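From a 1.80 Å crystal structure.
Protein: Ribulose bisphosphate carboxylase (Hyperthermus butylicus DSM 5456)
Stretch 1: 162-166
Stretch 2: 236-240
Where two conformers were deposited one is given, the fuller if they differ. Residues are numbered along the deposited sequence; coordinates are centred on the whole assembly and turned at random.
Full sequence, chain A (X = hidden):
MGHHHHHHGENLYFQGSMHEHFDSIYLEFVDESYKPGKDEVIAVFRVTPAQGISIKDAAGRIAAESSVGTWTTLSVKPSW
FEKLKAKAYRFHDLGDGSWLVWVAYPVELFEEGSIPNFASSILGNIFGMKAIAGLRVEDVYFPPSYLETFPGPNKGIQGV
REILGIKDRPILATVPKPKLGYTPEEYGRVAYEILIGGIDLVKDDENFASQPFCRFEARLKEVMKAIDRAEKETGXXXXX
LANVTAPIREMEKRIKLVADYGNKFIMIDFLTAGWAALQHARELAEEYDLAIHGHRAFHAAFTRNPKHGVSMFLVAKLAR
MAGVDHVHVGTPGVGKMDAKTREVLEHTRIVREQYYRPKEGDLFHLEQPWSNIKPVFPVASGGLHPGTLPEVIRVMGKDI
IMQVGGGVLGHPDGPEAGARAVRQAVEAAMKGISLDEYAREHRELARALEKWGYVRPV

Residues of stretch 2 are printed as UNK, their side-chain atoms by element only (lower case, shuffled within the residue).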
# COMPACT_ATOMS: atom_id res chain seq x y z
N GLU A 162 26.80 3.79 -15.79
CA GLU A 162 28.09 4.41 -15.52
C GLU A 162 28.67 3.91 -14.21
O GLU A 162 29.87 3.69 -14.11
CB GLU A 162 28.00 5.93 -15.53
CG GLU A 162 27.70 6.49 -16.91
CD GLU A 162 27.01 7.85 -16.83
OE1 GLU A 162 27.30 8.71 -17.71
OE2 GLU A 162 26.19 8.06 -15.91
N ILE A 163 27.81 3.72 -13.19
CA ILE A 163 28.23 3.07 -11.95
C ILE A 163 28.91 1.72 -12.22
O ILE A 163 29.99 1.41 -11.68
CB ILE A 163 27.02 2.88 -11.02
CG1 ILE A 163 26.60 4.21 -10.39
CG2 ILE A 163 27.31 1.79 -9.97
CD1 ILE A 163 25.15 4.11 -9.76
N LEU A 164 28.31 0.89 -13.05
CA LEU A 164 28.84 -0.45 -13.28
C LEU A 164 29.91 -0.48 -14.38
O LEU A 164 30.55 -1.53 -14.57
CB LEU A 164 27.69 -1.40 -13.61
CG LEU A 164 26.80 -1.60 -12.36
CD1 LEU A 164 25.57 -2.39 -12.66
CD2 LEU A 164 27.55 -2.24 -11.18
N GLY A 165 30.05 0.59 -15.16
CA GLY A 165 30.94 0.55 -16.32
C GLY A 165 30.49 -0.40 -17.42
O GLY A 165 31.33 -1.00 -18.10
N ILE A 166 29.18 -0.56 -17.60
CA ILE A 166 28.58 -1.49 -18.57
C ILE A 166 27.89 -0.65 -19.63
O ILE A 166 26.79 -0.12 -19.42
CB ILE A 166 27.61 -2.47 -17.90
CG1 ILE A 166 28.33 -3.21 -16.78
CG2 ILE A 166 26.96 -3.41 -18.93
CD1 ILE A 166 27.46 -4.05 -15.94
N UNK A 236 36.05 -5.99 -13.07
CA UNK A 236 34.71 -5.49 -13.38
C UNK A 236 34.08 -5.00 -12.08
O UNK A 236 34.12 -5.72 -11.07
c UNK A 236 33.46 -8.31 -15.98
o UNK A 236 33.55 -8.48 -17.22
c UNK A 236 33.81 -6.58 -14.01
c UNK A 236 34.38 -7.22 -15.33
o UNK A 236 32.65 -8.99 -15.28
N UNK A 237 33.53 -3.80 -12.11
CA UNK A 237 32.69 -3.29 -11.02
C UNK A 237 31.47 -4.19 -10.77
O UNK A 237 30.92 -4.82 -11.69
n UNK A 237 35.96 1.25 -14.46
c UNK A 237 32.96 0.31 -12.50
n UNK A 237 34.55 -0.51 -14.82
n UNK A 237 34.18 0.96 -13.04
c UNK A 237 33.27 -0.80 -11.46
c UNK A 237 32.21 -1.87 -11.38
c UNK A 237 34.89 0.56 -14.10
N UNK A 238 31.05 -4.27 -9.50
CA UNK A 238 29.93 -5.09 -9.06
C UNK A 238 29.16 -4.28 -8.03
O UNK A 238 29.70 -3.36 -7.44
c UNK A 238 30.89 -8.06 -10.17
c UNK A 238 31.52 -7.13 -9.15
n UNK A 238 31.44 -9.91 -11.86
c UNK A 238 32.00 -8.82 -10.98
c UNK A 238 30.37 -6.40 -8.41
N UNK A 239 27.93 -4.65 -7.80
CA UNK A 239 27.12 -3.92 -6.83
C UNK A 239 26.21 -4.87 -6.08
O UNK A 239 26.02 -6.00 -6.48
N UNK A 240 25.62 -4.36 -4.97
CA UNK A 240 24.76 -5.18 -4.12
C UNK A 240 23.41 -4.48 -3.97
O UNK A 240 23.38 -3.29 -3.62
c UNK A 240 23.31 -7.45 0.34
c UNK A 240 23.68 -7.03 -2.01
o UNK A 240 22.66 -8.12 1.34
c UNK A 240 23.00 -7.71 -1.00
c UNK A 240 25.43 -5.35 -2.75
c UNK A 240 24.27 -6.54 0.66
c UNK A 240 24.68 -6.11 -1.69
c UNK A 240 24.94 -5.87 -0.34

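Position 236 carries five side-chain atoms: three carbons in an unbranched run, the last of them bearing two oxygens. Its nearest approach to stretch 1 is its CB, 6.0 Å from the O of L164, so it takes no part in the contact. A carboxylate on a two-carbon stem is glutamate, E236; the elements settle it. Both carboxylate oxygens are hydrogen-bonded elsewhere in the structure, so the charge is well satisfied.

Position 237 has seven side-chain atoms: three carbons, a nitrogen, then a carbon joined to two further nitrogens. Its CA-to-CB bond points toward stretch 1, and the chain runs along the end of the helix there. Its third side-chain carbon lies 3.3 Å from the backbone O of I163, and its CB 3.6 Å from the O of L164. A planar group of three nitrogens about one carbon is a guanidinium, so this is arginine, R237, and the third carbon is CD. The carbonyls at the end of a helix carry partial negative charge, and a long cationic side chain suits such a place. The guanidinium meets them obliquely, however, and no hydrogen bond forms.

Position 238 shows four carbons in a row ending in a nitrogen. Its CA-to-CB bond points away from stretch 1, so the backbone makes the contact: its C lies 4.1 Å from L164 CD2. The terminal amine marks lysine, K238. It forms a long salt bridge within its own stretch, with K238 NZ 3.7 Å from E236 OE1. The flexible lysine chain thus brings a charge to a partner two residues back.

Position 239 has no side-chain atoms, and its N is 4.2 Å from L164 CD2. It is glycine, G239. An ideal CB would point toward stretch 1 and lie 3.9 Å from L164 CD2, so the bare backbone leaves the leucine a little more room without averting an outright clash.

Position 240 has one carbon leading to a six-carbon ring that bears an oxygen. Its CB is 9.2 Å from L164 CD2 and the ring lies farther still. This is tyrosine, Y240, its hydroxyl hydrogen-bonded elsewhere in the structure.

The contact, burying 210 Å² in all, therefore rests on packing, with L164 and R237 the largest contributors. The CB of L164 starts away from stretch 2, but the end of its side chain comes back to meet the backbone of K238 and G239, while R237 lies across the helix end. There the chain turns at G165, whose positive phi favours glycine; a CB on it would sit 2.5 Å from R237 NH1, a clash that glycine avoids.

Stretch 2, residues 236-240: ERKGY
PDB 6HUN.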